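PDB 6GNE: probable starch synthase 4, chloroplastic/amyloplastic from Arabidopsis thaliana, which belongs to the starch synthase family of GT-B-fold plastid proteins, whose two-domain architecture here binds adenosine-5'-diphosphate and glycans. Local coordinates for residues F151-Y156 with A168-T173; Q197-D202 with S209-N214; A219-N224 with H247-F252; V226-V229 with Y233-E236; Q235-A240 with K255-I260. All coordinates share one frame; numbering follows the deposited sequence.

Interaction 1. Residues F151-Y156 with A168-T173; sequences FVAPLY and ARICFT
Tyr-156 and Ile-170 make the central touch of this buried contact. Methyl CD1 of Ile-170 lies over one face of the tyrosine ring, 3.9 Å from the centroid and 26° off the ring normal, which meets the criteria for a CH-pi contact. The methyl is displaced toward the rim, so its nearest ring atom is CD2 of Tyr-156, at 3.5 Å. On the same isoleucine the other branch serves the helix backbone side: CG2 of Ile-170 packs 4.0 Å from CB of Ala-153. The ring reaches across because CG of Tyr-156 stands anti to its backbone N (chi1 -178°). This carries the hydroxyl to the start of the strand, where N of Ala-168 donates a hydrogen bond to OH of Tyr-156 (2.9 Å, 152° at the hydrogen).

In the second shell, Asn-224 OD1 accepts from the backbone N of Ile-170, and Ala-153 also packs on Phe-222 and Ser-223. The strand itself pairs in parallel with strand 141-145 through Arg-169 and Cys-171. Helix 152-160 thus packs on the strand that follows it, after leaving the neighbouring parallel strand 141-145: a beta-alpha-beta crossover of the Rossmann-like N-terminal domain of a GT-B protein.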
# COMPACT_ATOMS: atom_id res chain seq x y z
N PHE A 151 13.07 6.60 -10.88
CA PHE A 151 14.01 6.80 -11.97
C PHE A 151 13.35 7.18 -13.29
O PHE A 151 14.00 7.76 -14.14
CB PHE A 151 14.87 5.56 -12.22
CG PHE A 151 15.56 5.02 -10.99
CD1 PHE A 151 16.75 5.57 -10.55
CD2 PHE A 151 15.02 3.95 -10.30
CE1 PHE A 151 17.38 5.08 -9.44
CE2 PHE A 151 15.63 3.45 -9.17
CZ PHE A 151 16.83 4.02 -8.74
N VAL A 152 12.08 6.82 -13.47
CA VAL A 152 11.34 7.15 -14.68
C VAL A 152 11.30 8.67 -14.99
O VAL A 152 11.46 9.06 -16.15
CB VAL A 152 9.91 6.58 -14.61
CG1 VAL A 152 9.01 7.15 -15.70
CG2 VAL A 152 9.92 5.07 -14.74
N ALA A 153 11.09 9.51 -13.97
CA ALA A 153 10.97 10.96 -14.17
C ALA A 153 12.20 11.60 -14.84
O ALA A 153 12.05 12.20 -15.90
CB ALA A 153 10.62 11.67 -12.86
N PRO A 154 13.40 11.47 -14.25
CA PRO A 154 14.58 12.02 -14.94
C PRO A 154 14.92 11.31 -16.26
O PRO A 154 15.32 11.98 -17.22
CB PRO A 154 15.72 11.85 -13.92
CG PRO A 154 15.24 10.77 -12.99
CD PRO A 154 13.75 10.93 -12.93
N LEU A 155 14.76 9.98 -16.31
CA LEU A 155 14.92 9.23 -17.56
C LEU A 155 14.05 9.77 -18.68
O LEU A 155 14.55 10.05 -19.80
CB LEU A 155 14.66 7.74 -17.35
CG LEU A 155 15.81 6.97 -16.67
CD1 LEU A 155 15.40 5.57 -16.23
CD2 LEU A 155 17.01 6.87 -17.59
N TYR A 156 12.76 9.98 -18.39
CA TYR A 156 11.82 10.48 -19.40
C TYR A 156 12.29 11.80 -20.00
O TYR A 156 12.34 11.93 -21.22
CB TYR A 156 10.42 10.64 -18.82
CG TYR A 156 9.40 11.10 -19.84
CD1 TYR A 156 8.94 10.24 -20.82
CD2 TYR A 156 8.90 12.40 -19.83
CE1 TYR A 156 7.99 10.65 -21.75
CE2 TYR A 156 7.95 12.82 -20.75
CZ TYR A 156 7.50 11.95 -21.70
OH TYR A 156 6.57 12.36 -22.63
N ALA A 168 3.77 12.91 -22.83
CA ALA A 168 3.27 12.67 -21.49
C ALA A 168 3.70 13.70 -20.46
O ALA A 168 4.76 14.29 -20.53
CB ALA A 168 3.69 11.29 -21.03
N ARG A 169 2.82 13.90 -19.49
CA ARG A 169 3.14 14.45 -18.18
C ARG A 169 3.50 13.31 -17.22
O ARG A 169 2.93 12.23 -17.30
CB ARG A 169 1.92 15.15 -17.60
CG ARG A 169 1.91 16.64 -17.64
CD ARG A 169 1.63 17.20 -19.01
NE ARG A 169 2.86 17.66 -19.62
CZ ARG A 169 3.47 18.81 -19.34
NH1 ARG A 169 3.00 19.62 -18.37
NH2 ARG A 169 4.59 19.15 -20.00
N ILE A 170 4.40 13.60 -16.28
CA ILE A 170 4.86 12.62 -15.30
C ILE A 170 4.20 12.89 -13.95
O ILE A 170 4.21 14.02 -13.44
CB ILE A 170 6.40 12.61 -15.15
CG1 ILE A 170 7.09 12.48 -16.53
CG2 ILE A 170 6.87 11.49 -14.23
CD1 ILE A 170 6.59 11.34 -17.37
N CYS A 171 3.58 11.85 -13.40
CA CYS A 171 3.05 11.87 -12.05
C CYS A 171 3.88 10.90 -11.22
O CYS A 171 4.21 9.78 -11.66
CB CYS A 171 1.57 11.48 -12.04
SG CYS A 171 0.72 11.58 -10.43
N PHE A 172 4.24 11.34 -10.02
CA PHE A 172 4.95 10.49 -9.06
C PHE A 172 4.18 10.42 -7.75
O PHE A 172 3.85 11.44 -7.17
CB PHE A 172 6.35 11.02 -8.81
CG PHE A 172 7.09 10.26 -7.77
CD1 PHE A 172 7.45 8.96 -7.98
CD2 PHE A 172 7.45 10.86 -6.58
CE1 PHE A 172 8.14 8.25 -7.03
CE2 PHE A 172 8.16 10.17 -5.62
CZ PHE A 172 8.50 8.85 -5.85
N THR A 173 3.88 9.21 -7.29
CA THR A 173 3.30 9.02 -5.97
C THR A 173 4.38 8.37 -5.07
O THR A 173 4.93 7.34 -5.44
CB THR A 173 2.03 8.18 -6.05
OG1 THR A 173 1.04 8.88 -6.82
CG2 THR A 173 1.45 7.86 -4.66

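Interaction 2. Residues Q197-D202 with S209-N214; sequences QLNRPD and SGDRVN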
# COMPACT_ATOMS: atom_id res chain seq x y z
N GLN A 197 25.59 15.81 -14.19
CA GLN A 197 24.42 16.70 -14.30
C GLN A 197 23.46 16.55 -13.13
O GLN A 197 22.96 17.54 -12.61
CB GLN A 197 23.65 16.50 -15.63
CG GLN A 197 24.33 17.11 -16.87
CD GLN A 197 24.54 18.64 -16.75
OE1 GLN A 197 25.66 19.11 -16.58
NE2 GLN A 197 23.45 19.40 -16.82
N LEU A 198 23.21 15.29 -12.75
CA LEU A 198 22.18 14.98 -11.76
C LEU A 198 22.66 14.93 -10.30
O LEU A 198 21.84 15.11 -9.39
CB LEU A 198 21.44 13.68 -12.15
CG LEU A 198 20.54 13.82 -13.39
CD1 LEU A 198 20.19 12.46 -13.94
CD2 LEU A 198 19.28 14.58 -13.06
N ASN A 199 23.95 14.69 -10.07
CA ASN A 199 24.51 14.74 -8.71
C ASN A 199 24.85 16.21 -8.35
O ASN A 199 26.01 16.54 -8.17
CB ASN A 199 25.71 13.80 -8.57
CG ASN A 199 26.15 13.61 -7.14
OD1 ASN A 199 25.55 14.13 -6.22
ND2 ASN A 199 27.23 12.87 -6.94
N ARG A 200 23.82 17.05 -8.28
CA ARG A 200 23.90 18.45 -7.87
C ARG A 200 22.80 18.72 -6.84
O ARG A 200 21.72 18.10 -6.92
CB ARG A 200 23.70 19.37 -9.08
CG ARG A 200 24.78 19.15 -10.13
CD ARG A 200 25.00 20.34 -11.05
NE ARG A 200 26.03 19.99 -12.02
CZ ARG A 200 27.36 20.09 -11.83
NH1 ARG A 200 28.19 19.73 -12.80
NH2 ARG A 200 27.88 20.56 -10.67
N PRO A 201 23.03 19.64 -5.87
CA PRO A 201 22.04 19.83 -4.76
C PRO A 201 20.62 20.22 -5.25
O PRO A 201 19.61 19.70 -4.75
CB PRO A 201 22.66 20.90 -3.86
CG PRO A 201 23.93 21.34 -4.52
CD PRO A 201 24.14 20.62 -5.82
N ASP A 202 20.56 21.08 -6.27
CA ASP A 202 19.30 21.41 -6.97
C ASP A 202 18.68 20.27 -7.81
O ASP A 202 17.63 20.47 -8.40
CB ASP A 202 19.46 22.68 -7.83
CG ASP A 202 20.50 22.52 -8.95
OD1 ASP A 202 21.70 22.29 -8.65
OD2 ASP A 202 20.15 22.65 -10.14
N SER A 209 24.31 13.72 2.29
CA SER A 209 25.64 13.39 1.77
C SER A 209 25.90 13.96 0.36
O SER A 209 24.99 14.26 -0.42
CB SER A 209 25.85 11.87 1.83
OG SER A 209 27.10 11.46 1.28
N GLY A 210 27.19 14.10 0.06
CA GLY A 210 27.66 14.73 -1.16
C GLY A 210 27.89 13.75 -2.30
O GLY A 210 27.59 14.08 -3.45
N ASP A 211 28.37 12.54 -1.98
CA ASP A 211 28.61 11.52 -3.00
C ASP A 211 27.57 10.40 -2.93
O ASP A 211 27.85 9.27 -3.30
CB ASP A 211 30.09 11.04 -3.01
CG ASP A 211 30.88 11.61 -4.21
OD1 ASP A 211 30.44 11.41 -5.38
OD2 ASP A 211 31.93 12.26 -4.00
N ARG A 212 26.34 10.77 -2.58
CA ARG A 212 25.17 9.89 -2.68
C ARG A 212 24.03 10.58 -3.45
O ARG A 212 23.93 11.81 -3.44
CB ARG A 212 24.69 9.49 -1.28
CG ARG A 212 25.54 8.38 -0.67
CD ARG A 212 25.26 8.13 0.82
NE ARG A 212 24.08 7.30 1.06
CZ ARG A 212 23.95 6.00 0.72
NH1 ARG A 212 24.94 5.33 0.13
NH2 ARG A 212 22.82 5.37 0.99
N VAL A 213 23.19 9.79 -4.12
CA VAL A 213 22.03 10.33 -4.85
C VAL A 213 20.70 9.81 -4.31
O VAL A 213 20.66 8.77 -3.67
CB VAL A 213 22.10 10.06 -6.35
CG1 VAL A 213 23.20 10.92 -6.97
CG2 VAL A 213 22.32 8.58 -6.66
N ASN A 214 19.62 10.54 -4.58
CA ASN A 214 18.32 10.27 -3.98
C ASN A 214 17.23 10.17 -5.05
O ASN A 214 16.79 11.19 -5.57
CB ASN A 214 17.99 11.37 -2.96
CG ASN A 214 16.74 11.06 -2.16
OD1 ASN A 214 15.70 10.72 -2.73
ND2 ASN A 214 16.82 11.20 -0.85
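Asn-199 faces Val-213 and Gly-210 from the centre of an inverse gamma turn. It is the first residue to leave helical geometry after helix 195-198. A weak hydrogen bond from Arg-200 N to Leu-198 O closes the turn at 3.0 Å. The contact lies at the surface of the N-terminal GT-B domain, where the end of this helix meets the short strand 212-213, paired antiparallel with strand 183-184.

The asparagine loses the largest area here, and its side chain does the touching. With CG anti to the backbone N (chi1 -169°), the amide is held out toward the second segment. It meets Val-213 at about a right angle, and CG1 of the valine lies 4.0 Å from CG of Asn-199, an apolar methyl against the amide carbon. The rotation of the valine, with CG1 anti to its carbonyl carbon, is what turns that methyl toward the amide. Val-213 is paired through its backbone with Ala-183, which helps place the residue. Beyond the nitrogen end of the amide sits the carboxylate of Asp-211, whose plane is turned 68° from it; the distance from ND2 of Asn-199 to OD1 of Asp-211 is 3.9 Å, and no hydrogen bond joins the two segments.

Gly-210 contributes its carbonyl. OD1 of Asn-199 and O of Gly-210 approach to 3.4 Å although both are acceptors, and NE2 of Gln-205 makes a weak hydrogen bond to each of these two oxygens.

Interaction 3. Residues A219-N224 with H247-F252; sequences AIIFSN and HSTLNF. With GLC (alpha-D-glucopyranose), chain D.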
# COMPACT_ATOMS: atom_id res chain seq x y z
N ALA A 219 12.52 12.34 -8.37
CA ALA A 219 11.13 12.26 -8.83
C ALA A 219 10.30 13.44 -8.37
O ALA A 219 9.40 13.86 -9.08
CB ALA A 219 10.49 10.98 -8.41
N ILE A 220 10.61 14.00 -7.20
CA ILE A 220 9.89 15.20 -6.76
C ILE A 220 10.21 16.34 -7.72
O ILE A 220 9.34 17.09 -8.11
CB ILE A 220 10.19 15.58 -5.31
CG1 ILE A 220 9.61 14.54 -4.33
CG2 ILE A 220 9.68 16.98 -4.97
CD1 ILE A 220 10.35 14.45 -2.99
N ILE A 221 11.47 16.46 -8.09
CA ILE A 221 11.93 17.56 -8.94
C ILE A 221 11.45 17.44 -10.38
O ILE A 221 10.90 18.37 -10.94
CB ILE A 221 13.46 17.69 -8.82
CG1 ILE A 221 13.79 18.15 -7.38
CG2 ILE A 221 14.02 18.70 -9.83
CD1 ILE A 221 15.22 17.93 -6.99
N PHE A 222 11.63 16.28 -10.97
CA PHE A 222 11.34 16.07 -12.39
C PHE A 222 9.89 15.76 -12.77
O PHE A 222 9.58 15.69 -13.93
CB PHE A 222 12.29 14.99 -12.95
CG PHE A 222 13.69 15.47 -13.13
CD1 PHE A 222 14.08 16.01 -14.33
CD2 PHE A 222 14.62 15.42 -12.09
CE1 PHE A 222 15.38 16.48 -14.53
CE2 PHE A 222 15.90 15.93 -12.26
CZ PHE A 222 16.28 16.45 -13.49
N SER A 223 9.00 15.56 -11.81
CA SER A 223 7.63 15.18 -12.12
C SER A 223 6.78 16.42 -12.21
O SER A 223 7.04 17.38 -11.53
CB SER A 223 7.09 14.23 -11.07
OG SER A 223 7.89 13.06 -11.02
N ASN A 224 5.75 16.38 -13.04
CA ASN A 224 4.79 17.49 -13.15
C ASN A 224 3.74 17.48 -12.04
O ASN A 224 3.13 18.52 -11.75
CB ASN A 224 4.08 17.42 -14.51
CG ASN A 224 5.04 17.44 -15.66
OD1 ASN A 224 5.28 16.43 -16.35
ND2 ASN A 224 5.65 18.58 -15.84
N HIS A 247 11.93 17.25 3.66
CA HIS A 247 11.01 18.35 3.96
C HIS A 247 11.29 19.66 3.19
O HIS A 247 10.36 20.26 2.67
CB HIS A 247 10.90 18.57 5.47
CG HIS A 247 12.05 19.30 6.09
ND1 HIS A 247 13.27 18.70 6.33
CD2 HIS A 247 12.17 20.58 6.52
CE1 HIS A 247 14.08 19.58 6.89
NE2 HIS A 247 13.44 20.72 7.02
N SER A 248 12.57 20.04 3.08
CA SER A 248 12.99 21.27 2.38
C SER A 248 12.64 21.26 0.89
O SER A 248 12.21 22.29 0.34
CB SER A 248 14.52 21.50 2.50
OG SER A 248 14.99 21.46 3.84
N THR A 249 12.86 20.12 0.25
CA THR A 249 12.54 19.94 -1.15
C THR A 249 11.02 19.99 -1.39
O THR A 249 10.57 20.60 -2.38
CB THR A 249 13.11 18.59 -1.64
OG1 THR A 249 14.53 18.59 -1.47
CG2 THR A 249 12.75 18.33 -3.11
N LEU A 250 10.26 19.35 -0.50
CA LEU A 250 8.79 19.35 -0.61
C LEU A 250 8.16 20.71 -0.35
O LEU A 250 7.15 21.05 -0.98
CB LEU A 250 8.18 18.30 0.33
CG LEU A 250 8.37 16.84 -0.09
CD1 LEU A 250 8.23 15.94 1.11
CD2 LEU A 250 7.44 16.44 -1.23
N ASN A 251 8.74 21.49 0.57
CA ASN A 251 8.30 22.87 0.80
C ASN A 251 8.56 23.78 -0.38
O ASN A 251 7.76 24.67 -0.65
CB ASN A 251 8.93 23.48 2.08
CG ASN A 251 8.35 22.88 3.36
OD1 ASN A 251 7.18 22.57 3.42
ND2 ASN A 251 9.19 22.71 4.39
N PHE A 252 9.69 23.56 -1.07
CA PHE A 252 10.06 24.35 -2.24
C PHE A 252 9.10 24.08 -3.40
O PHE A 252 8.60 24.99 -4.05
CB PHE A 252 11.49 23.97 -2.64
CG PHE A 252 12.14 24.92 -3.56
CD1 PHE A 252 12.58 26.16 -3.09
CD2 PHE A 252 12.38 24.57 -4.89
CE1 PHE A 252 13.23 27.04 -3.93
CE2 PHE A 252 13.04 25.46 -5.74
CZ PHE A 252 13.45 26.69 -5.26
C1 GLC D . 12.50 18.91 -15.64
C2 GLC D . 12.32 19.48 -14.23
C3 GLC D . 13.28 20.64 -13.96
C4 GLC D . 14.69 20.12 -14.25
C5 GLC D . 14.75 19.79 -15.75
C6 GLC D . 16.14 19.44 -16.29
O2 GLC D . 10.98 19.92 -14.02
O3 GLC D . 13.17 21.12 -12.62
O4 GLC D . 15.73 21.01 -13.79
O5 GLC D . 13.87 18.68 -15.98
O6 GLC D . 16.06 18.59 -17.46
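The Phe-222 ring meets the bound alpha-D-glucopyranose obliquely. Its nearest atom, CE1, is 3.0 Å from O5 of the sugar, while CZ of the same ring lies 4.1 Å from the sugar atoms C4 and C6. The His-247 ring carries OG of Ser-248 above one face, offset toward the rim, a touch that stays within 247-252 and outside the interface.

Between the two helices the contact is made by aliphatic branches. CG2 of Ile-220 approaches CG2 of Thr-249 at 3.8 Å, the two side chains crossing obliquely. CD1 of Ile-220 reaches CD2 of Leu-250 at 3.9 Å, this time at about a right angle. The threonine can offer its methyl because CG2 is the branch anti to the backbone N, OG1 being placed beside that nitrogen (chi1 -60°). Ile-221 adds a looser touch, its CG1 standing 4.4 Å from CG2 of Thr-249.

Helix 215-222 has helix 247-252 on one flank and a glycan site at its end, formed by Ile-221, Phe-222 and Asn-224 with Trp-157 and Asp-158. There O2 of the sugar makes a weak hydrogen bond, 3.4 Å long, to O of Ile-221. OG of Ser-223 turns back to O of Ala-219 (2.6 Å), in the carbonyl plane on a lone pair. NZ of Lys-256 bonds to Ser-223 O and, weakly, to Ile-220 O and Ile-221 O, a positive charge that would suit the carbonyl end of a helix.

With no hydrogen bond between them, the helices rest on apolar packing, which leaves the polar backbone at the helix end to face the sugar and Lys-256.

Interaction 4. Residues V226-V229 with Y233-E236; sequences VTTV and YAQE. With AC1 (4,6-dideoxy-4-{[(1S,4R,5S,6S)-4,5,6-trihydroxy-3-(hydroxymethyl)cyclohex-2-en-1-yl]amino}-alpha-D-glucopyranose), chain C.
A hydroxyl oxygen set against the rim of an aromatic ring is the odd feature between Thr-228 and Tyr-233. OG1 of Thr-228 lies in the ring plane at the edge, 3.3 Å from CD2 and 3.5 Å from CE2 of Tyr-233, and the two side chains cross at about a right angle. No hydrogen bond links the segments. The threonine hydroxyl has its main partner in Cys-174 O on strand 169-174, and the tyrosine OH is bonded to Phe-177 N.

Placing OG1 anti to the backbone N (chi1 -170°) leaves CG2 of Thr-228 in the crowded position between backbone N and carbonyl carbon. From there it meets CB of Ala-234 at 3.8 Å. One branch thus packs on each of two successive helix residues.

The contact packs the end of strand 225-228 against helix 231-238, which follows after a short turn in the Rossmann-like N-terminal domain, and it borders the glycan pocket: CG1 of Val-229 is 3.4 Å from O6B of the bound AC1, a group also held by Asp-146, His-175, Asn-262 and Glu-397.

With its proton probably directed to Cys-174 O, OG1 can present a partly negative oxygen to the weakly positive C-H edge of the ring, which would be mildly favourable.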
# COMPACT_ATOMS: atom_id res chain seq x y z
N VAL A 226 3.19 15.57 -8.07
CA VAL A 226 3.72 14.72 -6.99
C VAL A 226 2.67 14.54 -5.94
O VAL A 226 2.18 15.52 -5.39
CB VAL A 226 4.97 15.35 -6.32
CG1 VAL A 226 5.56 14.36 -5.32
CG2 VAL A 226 6.00 15.83 -7.38
N THR A 227 2.31 13.29 -5.63
CA THR A 227 1.35 13.03 -4.53
C THR A 227 1.90 12.09 -3.48
O THR A 227 2.88 11.38 -3.70
CB THR A 227 -0.02 12.48 -5.00
OG1 THR A 227 0.04 11.06 -5.22
CG2 THR A 227 -0.49 13.19 -6.27
N THR A 228 1.26 12.14 -2.32
CA THR A 228 1.35 11.08 -1.34
C THR A 228 -0.06 10.71 -0.89
O THR A 228 -1.05 11.28 -1.34
CB THR A 228 2.29 11.40 -0.18
OG1 THR A 228 2.49 10.23 0.60
CG2 THR A 228 1.75 12.51 0.70
N VAL A 229 -0.12 9.75 0.01
CA VAL A 229 -1.31 8.94 0.15
C VAL A 229 -2.29 9.35 1.29
O VAL A 229 -3.30 8.63 1.53
CB VAL A 229 -0.90 7.45 0.20
CG1 VAL A 229 -0.33 7.06 -1.17
CG2 VAL A 229 0.13 7.19 1.31
N TYR A 233 -0.51 12.92 6.30
CA TYR A 233 0.88 12.52 6.01
C TYR A 233 1.62 13.58 5.18
O TYR A 233 2.77 13.87 5.46
CB TYR A 233 0.92 11.18 5.29
CG TYR A 233 2.30 10.63 5.11
CD1 TYR A 233 3.13 10.38 6.21
CD2 TYR A 233 2.78 10.30 3.85
CE1 TYR A 233 4.39 9.82 6.05
CE2 TYR A 233 4.03 9.73 3.67
CZ TYR A 233 4.84 9.50 4.77
OH TYR A 233 6.08 8.95 4.58
N ALA A 234 0.95 14.17 4.19
CA ALA A 234 1.53 15.27 3.40
C ALA A 234 1.97 16.42 4.29
O ALA A 234 3.05 17.02 4.04
CB ALA A 234 0.58 15.77 2.33
N GLN A 235 1.19 16.73 5.32
CA GLN A 235 1.60 17.78 6.26
C GLN A 235 2.80 17.34 7.10
O GLN A 235 3.72 18.11 7.31
CB GLN A 235 0.45 18.23 7.15
CG GLN A 235 -0.67 18.94 6.37
CD GLN A 235 -0.23 20.31 5.80
OE1 GLN A 235 -0.19 20.53 4.57
NE2 GLN A 235 0.12 21.24 6.69
N GLU A 236 2.79 16.09 7.56
CA GLU A 236 3.87 15.55 8.40
C GLU A 236 5.22 15.58 7.70
O GLU A 236 6.21 15.97 8.31
CB GLU A 236 3.57 14.12 8.85
CG GLU A 236 2.44 14.02 9.88
CD GLU A 236 1.93 12.61 10.09
OE1 GLU A 236 2.24 11.67 9.30
OE2 GLU A 236 1.17 12.43 11.06
C1 AC1 C . 7.05 -0.91 -0.08
O2 AC1 C . 7.62 1.29 -0.91
C2 AC1 C . 6.54 0.49 -0.42
C4A AC1 C . 0.31 3.05 2.58
C3 AC1 C . 5.82 1.13 0.78
O3 AC1 C . 5.32 2.40 0.34
C4 AC1 C . 4.70 0.21 1.27
N4A AC1 C . 3.88 0.76 2.37
C5 AC1 C . 5.38 -1.11 1.65
O5 AC1 C . 5.99 -1.68 0.49
C6 AC1 C . 4.41 -2.16 2.16
C1B AC1 C . 3.07 1.98 2.27
C2B AC1 C . 2.56 2.51 3.63
O2B AC1 C . 3.17 1.87 4.77
C3B AC1 C . 1.04 2.49 3.79
O3B AC1 C . 0.73 3.37 4.86
O4 AC1 C . -1.09 2.90 2.77
C5B AC1 C . 0.77 2.39 1.31
C7B AC1 C . 2.00 1.86 1.20
C6B AC1 C . -0.13 2.39 0.10
O6B AC1 C . -0.39 3.72 -0.35

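Interaction 5. Residues Q235-A240 with K255-I260; sequences QEVRTA and KKFIGI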
# COMPACT_ATOMS: atom_id res chain seq x y z
N GLN A 235 1.19 16.73 5.32
CA GLN A 235 1.60 17.78 6.26
C GLN A 235 2.80 17.34 7.10
O GLN A 235 3.72 18.11 7.31
CB GLN A 235 0.45 18.23 7.15
CG GLN A 235 -0.67 18.94 6.37
CD GLN A 235 -0.23 20.31 5.80
OE1 GLN A 235 -0.19 20.53 4.57
NE2 GLN A 235 0.12 21.24 6.69
N GLU A 236 2.79 16.09 7.56
CA GLU A 236 3.87 15.55 8.40
C GLU A 236 5.22 15.58 7.70
O GLU A 236 6.21 15.97 8.31
CB GLU A 236 3.57 14.12 8.85
CG GLU A 236 2.44 14.02 9.88
CD GLU A 236 1.93 12.61 10.09
OE1 GLU A 236 2.24 11.67 9.30
OE2 GLU A 236 1.17 12.43 11.06
N VAL A 237 5.25 15.22 6.42
CA VAL A 237 6.48 15.20 5.66
C VAL A 237 6.97 16.58 5.22
O VAL A 237 8.10 16.70 4.76
CB VAL A 237 6.44 14.23 4.46
CG1 VAL A 237 6.33 12.80 4.95
CG2 VAL A 237 5.33 14.58 3.47
N ARG A 238 6.14 17.61 5.35
CA ARG A 238 6.60 19.00 5.21
C ARG A 238 7.33 19.53 6.43
O ARG A 238 7.98 20.55 6.35
CB ARG A 238 5.42 19.91 4.86
CG ARG A 238 4.95 19.83 3.41
CD ARG A 238 3.74 20.74 3.21
NE ARG A 238 3.36 20.96 1.82
CZ ARG A 238 2.26 20.46 1.21
NH1 ARG A 238 2.02 20.78 -0.07
NH2 ARG A 238 1.41 19.61 1.83
N THR A 239 7.21 18.89 7.59
CA THR A 239 7.96 19.29 8.80
C THR A 239 9.30 18.55 8.83
O THR A 239 9.43 17.44 8.27
CB THR A 239 7.22 19.00 10.12
OG1 THR A 239 7.29 17.59 10.41
CG2 THR A 239 5.76 19.46 10.07
N ALA A 240 10.27 19.17 9.50
CA ALA A 240 11.63 18.60 9.67
C ALA A 240 11.57 17.16 10.23
O ALA A 240 12.23 16.26 9.71
CB ALA A 240 12.46 19.51 10.58
N LYS A 255 3.63 23.75 -4.47
CA LYS A 255 2.55 24.01 -5.44
C LYS A 255 2.03 22.75 -6.20
O LYS A 255 0.85 22.67 -6.50
CB LYS A 255 2.98 25.02 -6.50
CG LYS A 255 3.26 26.50 -6.15
CD LYS A 255 3.49 27.25 -7.49
CE LYS A 255 4.65 28.28 -7.53
NZ LYS A 255 4.31 29.64 -7.01
N LYS A 256 2.93 21.83 -6.53
CA LYS A 256 2.59 20.61 -7.28
C LYS A 256 2.49 19.34 -6.42
O LYS A 256 2.23 18.27 -6.96
CB LYS A 256 3.58 20.37 -8.44
CG LYS A 256 4.96 19.90 -8.02
CD LYS A 256 5.97 19.98 -9.18
CE LYS A 256 7.30 19.37 -8.74
NZ LYS A 256 8.25 19.23 -9.87
N PHE A 257 2.66 19.49 -5.10
CA PHE A 257 2.64 18.39 -4.13
C PHE A 257 1.33 18.38 -3.38
O PHE A 257 0.95 19.37 -2.77
CB PHE A 257 3.76 18.53 -3.09
CG PHE A 257 3.78 17.46 -2.03
CD1 PHE A 257 3.74 16.11 -2.37
CD2 PHE A 257 3.89 17.80 -0.69
CE1 PHE A 257 3.77 15.13 -1.38
CE2 PHE A 257 3.95 16.83 0.29
CZ PHE A 257 3.87 15.49 -0.05
N ILE A 258 0.64 17.26 -3.39
CA ILE A 258 -0.62 17.16 -2.69
C ILE A 258 -0.84 15.76 -2.12
O ILE A 258 -0.44 14.80 -2.72
CB ILE A 258 -1.79 17.64 -3.58
CG1 ILE A 258 -3.08 17.77 -2.76
CG2 ILE A 258 -1.95 16.73 -4.79
CD1 ILE A 258 -4.05 18.77 -3.36
N GLY A 259 -1.47 15.68 -0.96
CA GLY A 259 -1.78 14.43 -0.31
C GLY A 259 -3.22 14.04 -0.58
O GLY A 259 -4.11 14.84 -0.36
N ILE A 260 -3.43 12.81 -1.06
CA ILE A 260 -4.75 12.32 -1.43
C ILE A 260 -4.95 10.97 -0.76
O ILE A 260 -4.19 10.02 -1.03
CB ILE A 260 -4.89 12.13 -2.95
CG1 ILE A 260 -4.80 13.46 -3.70
CG2 ILE A 260 -6.22 11.45 -3.30
CD1 ILE A 260 -4.61 13.29 -5.21
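Arg-238 leaves the end of helix 231-238 and stretches along Phe-257, the two side chains running antiparallel side by side. From CB the chain turns so that CG is anti to the carbonyl carbon (chi1 -77°), then stays extended to NE, which lies 4.1 Å from CD2 of Phe-257. CZ of Arg-238 comes to 3.7 Å from the same CD2, which sits over the centre of one guanidinium face. The planes are 54° apart, so the groups are inclined and not stacked flat. At the tip, NH1 of Arg-238 lies 3.6 Å from CD2 of Phe-257 and gives a weak hydrogen bond to O of Phe-257, 3.2 Å long and bent to 131°.

Strand 225-228, helix 231-238 and strand 257-259 follow in sequence, and the two strands are parallel neighbours: a beta-alpha-beta crossover, with helices 240-243 and 247-252 inserted before the second strand. Leu-250 of that insertion touches both Val-237 and Phe-257.

CG2 of Val-237 meets the phenylalanine ring at its edge, 3.9 Å from CZ of Phe-257. Just past the helix, Thr-239 gives both its N and its OG1 to O of Glu-236, the OG1 bond being 2.9 Å long and in the carbonyl plane.

How the interactions relate
Interactions 4 and 5 overlap: their centres are 4 Å apart, they share Gln-235 and Glu-236, and their strands pair directly, Thr-228 O standing 2.8 Å from Ile-260 N. Interaction 1 joins the same sheet on the other flank, with Phe-172 O 2.9 Å from Thr-227 N. Interaction 3, centred 12 Å from interactions 1 and 4, connects them through helix 215-222 and reaches interaction 5 where Asn-251 ND2 lies 3.2 Å from Arg-238 O. Interaction 2 is peripheral, touching interaction 3 between Leu-198 CD2 and Phe-222 CZ (3.6 Å). Two ligand regions lie nearby: Phe-222 of interaction 3 touches a glucopyranose, the Tyr-156 side chain of interaction 1 being about 7 Å from another, while interaction 4 borders AC1.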